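Local coordinates for putative hydrogenase (Pyrococcus furiosus, PDB 3LYU), which is a fragment of a putative hydrogenase, a larger protein that probably takes part in flavin- and [2Fe-2S]-dependent electron transfer, this piece being its alpha/beta domain, at residues T48-T53 with R70-P75; G25-I30 with E55-L60; F18-A23 with E104-D109. One frame throughout, in Å; residues are numbered along the deposited sequence.

Contact 1: residues T48-T53 with R70-P75; sequences TTLHVT and RHIVEP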
loop_
_atom_site.group_PDB
_atom_site.type_symbol
_atom_site.label_atom_id
_atom_site.label_comp_id
_atom_site.label_asym_id
_atom_site.label_seq_id
_atom_site.Cartn_x
_atom_site.Cartn_y
_atom_site.Cartn_z
ATOM N N THR B 48 -13.790 -10.494 -21.842
ATOM C CA THR B 48 -14.095 -11.886 -22.136
ATOM C C THR B 48 -13.467 -12.616 -20.952
ATOM O O THR B 48 -12.265 -12.467 -20.684
ATOM C CB THR B 48 -13.429 -12.364 -23.433
ATOM O OG1 THR B 48 -12.055 -12.654 -23.176
ATOM C CG2 THR B 48 -13.512 -11.290 -24.514
ATOM N N THR B 49 -14.278 -13.381 -20.229
ATOM C CA THR B 49 -13.779 -14.085 -19.060
ATOM C C THR B 49 -13.381 -15.513 -19.342
ATOM O O THR B 49 -13.947 -16.180 -20.207
ATOM C CB THR B 49 -14.817 -14.103 -17.903
ATOM O OG1 THR B 49 -16.025 -14.731 -18.345
ATOM C CG2 THR B 49 -15.118 -12.689 -17.425
ATOM N N LEU B 50 -12.396 -15.987 -18.602
ATOM C CA LEU B 50 -11.945 -17.353 -18.771
ATOM C C LEU B 50 -11.961 -18.030 -17.414
ATOM O O LEU B 50 -11.376 -17.524 -16.464
ATOM C CB LEU B 50 -10.528 -17.377 -19.357
ATOM C CG LEU B 50 -9.775 -18.715 -19.254
ATOM C CD1 LEU B 50 -10.461 -19.761 -20.104
ATOM C CD2 LEU B 50 -8.330 -18.536 -19.683
ATOM N N HIS B 51 -12.651 -19.156 -17.312
ATOM C CA HIS B 51 -12.695 -19.880 -16.055
ATOM C C HIS B 51 -12.045 -21.235 -16.256
ATOM O O HIS B 51 -12.575 -22.075 -16.995
ATOM C CB HIS B 51 -14.139 -20.092 -15.572
ATOM C CG HIS B 51 -14.232 -20.722 -14.212
ATOM N ND1 HIS B 51 -15.366 -21.362 -13.762
ATOM C CD2 HIS B 51 -13.334 -20.795 -13.199
ATOM C CE1 HIS B 51 -15.164 -21.805 -12.533
ATOM N NE2 HIS B 51 -13.939 -21.473 -12.168
ATOM N N VAL B 52 -10.898 -21.449 -15.612
ATOM C CA VAL B 52 -10.210 -22.733 -15.720
ATOM C C VAL B 52 -10.329 -23.419 -14.366
ATOM O O VAL B 52 -9.864 -22.906 -13.345
ATOM C CB VAL B 52 -8.718 -22.563 -16.109
ATOM C CG1 VAL B 52 -8.095 -23.929 -16.366
ATOM C CG2 VAL B 52 -8.595 -21.678 -17.348
ATOM N N THR B 53 -10.984 -24.575 -14.360
ATOM C CA THR B 53 -11.184 -25.328 -13.124
ATOM C C THR B 53 -11.489 -26.781 -13.478
ATOM O O THR B 53 -11.419 -27.147 -14.648
ATOM C CB THR B 53 -12.346 -24.721 -12.301
ATOM O OG1 THR B 53 -12.341 -25.279 -10.984
ATOM C CG2 THR B 53 -13.692 -24.998 -12.967
ATOM N N ARG B 70 -17.897 -12.272 -24.045
ATOM C CA ARG B 70 -17.649 -13.706 -24.182
ATOM C C ARG B 70 -17.088 -14.381 -22.926
ATOM O O ARG B 70 -16.116 -13.910 -22.330
ATOM C CB ARG B 70 -16.682 -13.950 -25.334
ATOM C CG ARG B 70 -16.455 -15.404 -25.629
ATOM C CD ARG B 70 -15.003 -15.643 -25.936
ATOM N NE ARG B 70 -14.491 -14.858 -26.995
ATOM C CZ ARG B 70 -13.462 -14.032 -27.146
ATOM N NH1 ARG B 70 -13.402 -13.546 -28.366
ATOM N NH2 ARG B 70 -12.560 -13.660 -26.245
ATOM N N HIS B 71 -17.695 -15.493 -22.536
ATOM C CA HIS B 71 -17.229 -16.234 -21.378
ATOM C C HIS B 71 -16.727 -17.616 -21.775
ATOM O O HIS B 71 -17.462 -18.398 -22.364
ATOM C CB HIS B 71 -18.343 -16.390 -20.344
ATOM C CG HIS B 71 -17.978 -17.305 -19.215
ATOM N ND1 HIS B 71 -16.865 -17.103 -18.425
ATOM C CD2 HIS B 71 -18.545 -18.453 -18.777
ATOM C CE1 HIS B 71 -16.761 -18.089 -17.552
ATOM N NE2 HIS B 71 -17.769 -18.922 -17.745
ATOM N N ILE B 72 -15.479 -17.921 -21.434
ATOM C CA ILE B 72 -14.882 -19.218 -21.763
ATOM C C ILE B 72 -14.696 -20.112 -20.543
ATOM O O ILE B 72 -14.220 -19.659 -19.500
ATOM C CB ILE B 72 -13.485 -19.052 -22.431
ATOM C CG1 ILE B 72 -13.573 -18.090 -23.622
ATOM C CG2 ILE B 72 -12.944 -20.418 -22.851
ATOM C CD1 ILE B 72 -14.662 -18.438 -24.629
ATOM N N VAL B 73 -15.065 -21.383 -20.675
ATOM C CA VAL B 73 -14.906 -22.325 -19.574
ATOM C C VAL B 73 -14.074 -23.503 -20.068
ATOM O O VAL B 73 -14.378 -24.096 -21.100
ATOM C CB VAL B 73 -16.287 -22.857 -19.042
ATOM C CG1 VAL B 73 -16.074 -23.715 -17.791
ATOM C CG2 VAL B 73 -17.218 -21.702 -18.715
ATOM N N GLU B 74 -13.013 -23.823 -19.335
ATOM C CA GLU B 74 -12.136 -24.937 -19.677
ATOM C C GLU B 74 -12.156 -25.937 -18.522
ATOM O O GLU B 74 -11.340 -25.837 -17.604
ATOM C CB GLU B 74 -10.707 -24.441 -19.897
ATOM C CG GLU B 74 -10.519 -23.663 -21.168
ATOM C CD GLU B 74 -10.854 -24.487 -22.401
ATOM O OE1 GLU B 74 -10.387 -25.646 -22.487
ATOM O OE2 GLU B 74 -11.572 -23.975 -23.288
ATOM N N PRO B 75 -13.090 -26.914 -18.549
ATOM C CA PRO B 75 -13.211 -27.930 -17.491
ATOM C C PRO B 75 -12.192 -29.056 -17.620
ATOM O O PRO B 75 -12.230 -29.842 -18.562
ATOM C CB PRO B 75 -14.642 -28.426 -17.656
ATOM C CG PRO B 75 -14.794 -28.422 -19.135
ATOM C CD PRO B 75 -14.151 -27.095 -19.560
#

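Contact 2: residues G25-I30 with E55-L60; sequences GAYTGI and EPMVIL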
loop_
_atom_site.group_PDB
_atom_site.type_symbol
_atom_site.label_atom_id
_atom_site.label_comp_id
_atom_site.label_asym_id
_atom_site.label_seq_id
_atom_site.Cartn_x
_atom_site.Cartn_y
_atom_site.Cartn_z
ATOM N N GLY B 25 -10.247 -16.339 -14.115
ATOM C CA GLY B 25 -10.567 -16.795 -12.778
ATOM C C GLY B 25 -10.254 -18.266 -12.689
ATOM O O GLY B 25 -10.858 -19.069 -13.386
ATOM N N ALA B 26 -9.290 -18.624 -11.849
ATOM C CA ALA B 26 -8.922 -20.023 -11.684
ATOM C C ALA B 26 -9.654 -20.614 -10.482
ATOM O O ALA B 26 -9.750 -19.991 -9.428
ATOM C CB ALA B 26 -7.426 -20.146 -11.499
ATOM N N TYR B 27 -10.174 -21.821 -10.648
ATOM C CA TYR B 27 -10.892 -22.492 -9.574
ATOM C C TYR B 27 -12.018 -21.587 -9.067
ATOM O O TYR B 27 -12.772 -21.047 -9.868
ATOM C CB TYR B 27 -9.925 -22.871 -8.427
ATOM C CG TYR B 27 -8.759 -23.775 -8.828
ATOM C CD1 TYR B 27 -7.479 -23.256 -9.031
ATOM C CD2 TYR B 27 -8.947 -25.148 -9.029
ATOM C CE1 TYR B 27 -6.419 -24.075 -9.427
ATOM C CE2 TYR B 27 -7.892 -25.977 -9.425
ATOM C CZ TYR B 27 -6.631 -25.437 -9.624
ATOM O OH TYR B 27 -5.587 -26.254 -10.023
ATOM N N THR B 28 -12.129 -21.409 -7.752
ATOM C CA THR B 28 -13.191 -20.572 -7.192
ATOM C C THR B 28 -12.883 -19.091 -7.365
ATOM O O THR B 28 -13.687 -18.226 -6.996
ATOM C CB THR B 28 -13.426 -20.858 -5.678
ATOM O OG1 THR B 28 -12.320 -20.362 -4.914
ATOM C CG2 THR B 28 -13.565 -22.350 -5.433
ATOM N N GLY B 29 -11.718 -18.803 -7.933
ATOM C CA GLY B 29 -11.333 -17.424 -8.144
ATOM C C GLY B 29 -12.331 -16.716 -9.038
ATOM O O GLY B 29 -12.408 -15.489 -9.014
ATOM N N ILE B 30 -13.108 -17.480 -9.811
ATOM C CA ILE B 30 -14.099 -16.903 -10.728
ATOM C C ILE B 30 -15.243 -16.179 -10.005
ATOM O O ILE B 30 -15.854 -15.261 -10.546
ATOM C CB ILE B 30 -14.698 -17.988 -11.676
ATOM C CG1 ILE B 30 -15.347 -17.336 -12.904
ATOM C CG2 ILE B 30 -15.731 -18.819 -10.938
ATOM C CD1 ILE B 30 -14.371 -16.623 -13.795
ATOM N N GLU B 55 -13.872 -30.194 -13.942
ATOM C CA GLU B 55 -15.226 -30.421 -14.428
ATOM C C GLU B 55 -16.340 -30.229 -13.392
ATOM O O GLU B 55 -17.355 -29.576 -13.671
ATOM C CB GLU B 55 -15.338 -31.818 -15.036
ATOM C CG GLU B 55 -14.550 -31.993 -16.314
ATOM C CD GLU B 55 -14.722 -33.374 -16.933
ATOM O OE1 GLU B 55 -14.086 -33.639 -17.983
ATOM O OE2 GLU B 55 -15.491 -34.190 -16.374
ATOM N N PRO B 56 -16.172 -30.801 -12.188
ATOM C CA PRO B 56 -17.184 -30.676 -11.132
ATOM C C PRO B 56 -17.150 -29.363 -10.339
ATOM O O PRO B 56 -17.692 -29.305 -9.232
ATOM C CB PRO B 56 -16.880 -31.870 -10.237
ATOM C CG PRO B 56 -15.374 -31.926 -10.299
ATOM C CD PRO B 56 -15.113 -31.750 -11.787
HETATM N N MSE B 57 -16.540 -28.318 -10.899
HETATM C CA MSE B 57 -16.426 -27.048 -10.188
HETATM C C MSE B 57 -16.773 -25.776 -10.933
HETATM O O MSE B 57 -16.550 -24.678 -10.417
HETATM C CB MSE B 57 -15.017 -26.896 -9.642
HETATM C CG MSE B 57 -14.649 -27.908 -8.592
HETATM SE SE MSE B 57 -12.861 -27.585 -8.035
HETATM C CE MSE B 57 -13.033 -25.699 -7.529
ATOM N N VAL B 58 -17.294 -25.898 -12.146
ATOM C CA VAL B 58 -17.649 -24.693 -12.876
ATOM C C VAL B 58 -18.860 -24.060 -12.187
ATOM O O VAL B 58 -19.757 -24.756 -11.714
ATOM C CB VAL B 58 -17.906 -24.984 -14.401
ATOM C CG1 VAL B 58 -18.348 -26.415 -14.602
ATOM C CG2 VAL B 58 -18.933 -24.019 -14.968
ATOM N N ILE B 59 -18.843 -22.734 -12.095
ATOM C CA ILE B 59 -19.909 -21.985 -11.446
ATOM C C ILE B 59 -20.062 -20.637 -12.141
ATOM O O ILE B 59 -19.142 -20.176 -12.805
ATOM C CB ILE B 59 -19.581 -21.768 -9.939
ATOM C CG1 ILE B 59 -20.814 -21.247 -9.197
ATOM C CG2 ILE B 59 -18.412 -20.808 -9.787
ATOM C CD1 ILE B 59 -22.004 -22.224 -9.184
ATOM N N LEU B 60 -21.235 -20.027 -12.002
ATOM C CA LEU B 60 -21.525 -18.724 -12.607
ATOM C C LEU B 60 -21.480 -18.666 -14.123
ATOM O O LEU B 60 -21.583 -17.580 -14.689
ATOM C CB LEU B 60 -20.578 -17.659 -12.058
ATOM C CG LEU B 60 -21.019 -16.832 -10.850
ATOM C CD1 LEU B 60 -21.727 -17.700 -9.810
ATOM C CD2 LEU B 60 -19.782 -16.176 -10.259
#

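Contact 3: residues F18-A23 with E104-D109; sequences FGKILA and ESEDWD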
loop_
_atom_site.group_PDB
_atom_site.type_symbol
_atom_site.label_atom_id
_atom_site.label_comp_id
_atom_site.label_asym_id
_atom_site.label_seq_id
_atom_site.Cartn_x
_atom_site.Cartn_y
_atom_site.Cartn_z
ATOM N N PHE B 18 -10.363 0.268 -20.581
ATOM C CA PHE B 18 -9.044 -0.174 -21.012
ATOM C C PHE B 18 -9.184 -0.717 -22.429
ATOM O O PHE B 18 -8.202 -0.842 -23.165
ATOM C CB PHE B 18 -8.499 -1.265 -20.080
ATOM C CG PHE B 18 -8.370 -0.834 -18.640
ATOM C CD1 PHE B 18 -9.477 -0.847 -17.794
ATOM C CD2 PHE B 18 -7.140 -0.421 -18.126
ATOM C CE1 PHE B 18 -9.367 -0.458 -16.453
ATOM C CE2 PHE B 18 -7.017 -0.029 -16.789
ATOM C CZ PHE B 18 -8.136 -0.048 -15.948
ATOM N N GLY B 19 -10.422 -1.021 -22.801
ATOM C CA GLY B 19 -10.689 -1.544 -24.117
ATOM C C GLY B 19 -11.120 -2.983 -24.024
ATOM O O GLY B 19 -12.180 -3.267 -23.479
ATOM N N LYS B 20 -10.297 -3.886 -24.556
ATOM C CA LYS B 20 -10.597 -5.311 -24.542
ATOM C C LYS B 20 -9.877 -5.959 -23.371
ATOM O O LYS B 20 -8.652 -5.947 -23.305
ATOM C CB LYS B 20 -10.168 -5.953 -25.858
ATOM C CG LYS B 20 -10.686 -7.370 -26.022
ATOM C CD LYS B 20 -10.426 -7.910 -27.412
ATOM C CE LYS B 20 -11.014 -9.298 -27.583
ATOM N NZ LYS B 20 -10.776 -9.820 -28.957
ATOM N N ILE B 21 -10.653 -6.531 -22.453
ATOM C CA ILE B 21 -10.096 -7.136 -21.251
ATOM C C ILE B 21 -10.295 -8.647 -21.140
ATOM O O ILE B 21 -11.363 -9.174 -21.428
ATOM C CB ILE B 21 -10.693 -6.469 -19.964
ATOM C CG1 ILE B 21 -10.532 -4.944 -20.035
ATOM C CG2 ILE B 21 -9.996 -7.024 -18.711
ATOM C CD1 ILE B 21 -11.287 -4.186 -18.970
ATOM N N LEU B 22 -9.244 -9.334 -20.719
ATOM C CA LEU B 22 -9.306 -10.763 -20.525
ATOM C C LEU B 22 -9.295 -10.962 -19.013
ATOM O O LEU B 22 -8.243 -10.863 -18.371
ATOM C CB LEU B 22 -8.087 -11.447 -21.152
ATOM C CG LEU B 22 -7.972 -12.929 -20.783
ATOM C CD1 LEU B 22 -9.265 -13.662 -21.151
ATOM C CD2 LEU B 22 -6.798 -13.548 -21.486
ATOM N N ALA B 23 -10.466 -11.211 -18.444
ATOM C CA ALA B 23 -10.574 -11.429 -17.012
ATOM C C ALA B 23 -10.549 -12.941 -16.744
ATOM O O ALA B 23 -11.461 -13.661 -17.141
ATOM C CB ALA B 23 -11.859 -10.806 -16.495
ATOM N N GLU B 104 -2.083 -15.097 -28.721
ATOM C CA GLU B 104 -1.455 -15.370 -30.011
ATOM C C GLU B 104 -2.534 -15.230 -31.074
ATOM O O GLU B 104 -2.241 -15.047 -32.256
ATOM C CB GLU B 104 -0.869 -16.784 -30.028
ATOM C CG GLU B 104 0.316 -16.958 -30.962
ATOM C CD GLU B 104 1.085 -18.248 -30.693
ATOM O OE1 GLU B 104 1.514 -18.467 -29.539
ATOM O OE2 GLU B 104 1.267 -19.043 -31.640
ATOM N N SER B 105 -3.785 -15.326 -30.630
ATOM C CA SER B 105 -4.932 -15.174 -31.511
ATOM C C SER B 105 -5.232 -13.674 -31.573
ATOM O O SER B 105 -4.503 -12.913 -32.210
ATOM C CB SER B 105 -6.143 -15.944 -30.962
ATOM O OG SER B 105 -7.261 -15.840 -31.829
ATOM N N GLU B 106 -6.289 -13.250 -30.892
ATOM C CA GLU B 106 -6.680 -11.843 -30.868
ATOM C C GLU B 106 -5.728 -10.959 -30.051
ATOM O O GLU B 106 -4.753 -11.447 -29.468
ATOM C CB GLU B 106 -8.105 -11.738 -30.326
ATOM C CG GLU B 106 -8.370 -12.714 -29.189
ATOM C CD GLU B 106 -9.761 -13.317 -29.244
ATOM O OE1 GLU B 106 -10.747 -12.559 -29.131
ATOM O OE2 GLU B 106 -9.870 -14.550 -29.403
ATOM N N ASP B 107 -6.006 -9.656 -30.029
ATOM C CA ASP B 107 -5.176 -8.712 -29.286
ATOM C C ASP B 107 -5.957 -8.147 -28.114
ATOM O O ASP B 107 -7.154 -7.894 -28.218
ATOM C CB ASP B 107 -4.701 -7.584 -30.199
ATOM C CG ASP B 107 -3.932 -8.100 -31.390
ATOM O OD1 ASP B 107 -2.945 -8.838 -31.182
ATOM O OD2 ASP B 107 -4.312 -7.776 -32.533
ATOM N N TRP B 108 -5.268 -7.945 -26.997
ATOM C CA TRP B 108 -5.914 -7.447 -25.795
ATOM C C TRP B 108 -5.261 -6.188 -25.275
ATOM O O TRP B 108 -4.099 -5.914 -25.564
ATOM C CB TRP B 108 -5.875 -8.524 -24.709
ATOM C CG TRP B 108 -6.381 -9.842 -25.184
ATOM C CD1 TRP B 108 -5.725 -10.739 -25.979
ATOM C CD2 TRP B 108 -7.685 -10.377 -24.970
ATOM N NE1 TRP B 108 -6.543 -11.796 -26.277
ATOM C CE2 TRP B 108 -7.755 -11.598 -25.672
ATOM C CE3 TRP B 108 -8.809 -9.938 -24.252
ATOM C CZ2 TRP B 108 -8.902 -12.388 -25.681
ATOM C CZ3 TRP B 108 -9.950 -10.723 -24.261
ATOM C CH2 TRP B 108 -9.988 -11.936 -24.975
ATOM N N ASP B 109 -6.023 -5.431 -24.492
ATOM C CA ASP B 109 -5.536 -4.194 -23.904
ATOM C C ASP B 109 -5.110 -4.422 -22.462
ATOM O O ASP B 109 -4.250 -3.714 -21.940
ATOM C CB ASP B 109 -6.631 -3.131 -23.954
ATOM C CG ASP B 109 -6.901 -2.647 -25.363
ATOM O OD1 ASP B 109 -6.015 -1.973 -25.941
ATOM O OD2 ASP B 109 -7.992 -2.948 -25.896
#

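Contact 1: residues T48-T53 with R70-P75
Thr49 turns OG1 into the crowded position between its backbone N and carbonyl carbon (chi1 59°), while His71 carries CG anti to its backbone N (chi1 172°), so that hydroxyl and imidazole converge from neighbouring strands. OG1 of Thr49 meets ND1 of His71 at the edge of the ring, close to its plane, in a very short hydrogen bond of 2.5 Å; either partner could be the donor. Further along the same edge, CE1 of His71 rests 3.8 Å from CB of His51. Replacing His71 by an alanine would remove the ring and probably cost the buried Thr49 hydroxyl this partner. Beneath the side chains runs a parallel beta ladder, its strand directions 12° apart. Ile72 faces strand 46-54 with both its backbone N and O: its N donates almost straight to Thr49 O at 2.6 Å, and its O receives His51 N at 2.7 Å. Glu74 N then reaches His51 O at 3.0 Å, before the ladder loosens to a weak bond from Thr53 N. On the other face, CD1 of Leu50 packs against CG2 of Ile72 (3.8 Å), and the Glu74 carboxylate turns to Arg94 and Lys98 of helix 84-104. These are the two strands of a beta-alpha-beta unit: its helix 61-65 covers the Thr49-His71 face, helix 84-104 lies under Leu50 and Val52, and strand 20-26 pairs with the other edge of strand 46-54.

Contact 2: residues G25-I30 with E55-L60
Ile30 lays its CG2 methyl against the CG2 methyl of Ile59, 3.5 Å away, and this is the closest meeting of the two segments. The two side chains cross obliquely and share a shape: each has CG1 anti to its backbone N, which puts CG2 in the crowded position between N and the carbonyl carbon. The branch methyls therefore do the touching, while the longer arm of Ile59 leads away from Ile30. Beside them, CD2 of Leu60 comes within 4.0 Å of the carbonyl O of Ile30. The other half of the contact belongs to Met57, present as selenomethionine. Its chain leaves CB extended and bends only at the last torsion (chi3 55°), swinging CE round to the turn, where it sits 4.0 Å from CG2 of Thr28 and 4.3 Å from CB of Tyr27. From there CE lies near the plane of the Tyr27 ring, at its edge. The turn is a type II' beta turn from Ala26 to Gly29, closed by Gly29 N donating to Ala26 O at 2.7 Å. It links the end of strand 20-26 to helix 29-42 in a parallel alpha/beta sheet, and the loop that follows strand 46-54 folds against it. Beyond this packing, His51 hydrogen-bonds through NE2 to the carbonyl O of Tyr27. A second subunit adds to the apolar surroundings: its Phe84 packs on Met57, its Leu85 on Ile59 and its Met88 on Thr28.

Contact 3: residues F18-A23 with E104-D109
Lys20 begins close to an acid: its CB lies 3.7 Å from OD2 of Asp109. With CG anti to the backbone N (chi1 -169°) and every later torsion extended, the chain runs obliquely across one face of the Trp108 indole. CG passes 3.6 Å from CE3 of Trp108, CD comes 3.4 Å from the carbonyl O of Asp107, and CE stands over the six-membered ring in a CH-pi contact. At the tip, NZ makes a cation-pi contact with that same ring, 4.6 Å from its centroid, and a salt bridge of 2.7 Å to OE1 of Glu106, whose anti lone pair it uses. The opposite face of Trp108 receives CB of Leu22, 3.5 Å from CE3, so the indole is sandwiched between alternate residues of strand 20-26. Its NE1 is taken by the carbonyl O of Leu102, which helps to fix the ring's rotation. Two bonds join Lys20 and Asp109: Lys20 N donates almost straight to the carboxylate OD2, again on the anti lone pair, and between backbones Asp109 N returns a bond of 2.9 Å to Lys20 O. The loop leaving helix 84-104 is thus bound to the start of the central strand just before strand 110-114. Because OE1 of Glu106 also bridges Arg70 NH1, the two cations would be expected to favour its ionised form, while the indole face probably helps to stabilise the lysine charge.

From the N terminus, the chain first lays down strand 20-26, whose start waits for the most distant partner: contact 3 closes the longest loop when residues 104-109 return to it. Contact 2 and contact 1 both fall within that loop, and they cross one another, since 25-30, 48-53, 55-60 and 70-75 alternate along the chain. Contact 2 joins the turn after strand 20-26 to the loop following strand 46-54; contact 1 pairs that strand with strand 70-76 at one side of the sheet. Contacts 2 and 3 lie about 21 Å apart, centre to centre, using opposite ends of strand 20-26, and Thr48 of contact 1 touches Trp108 of contact 3.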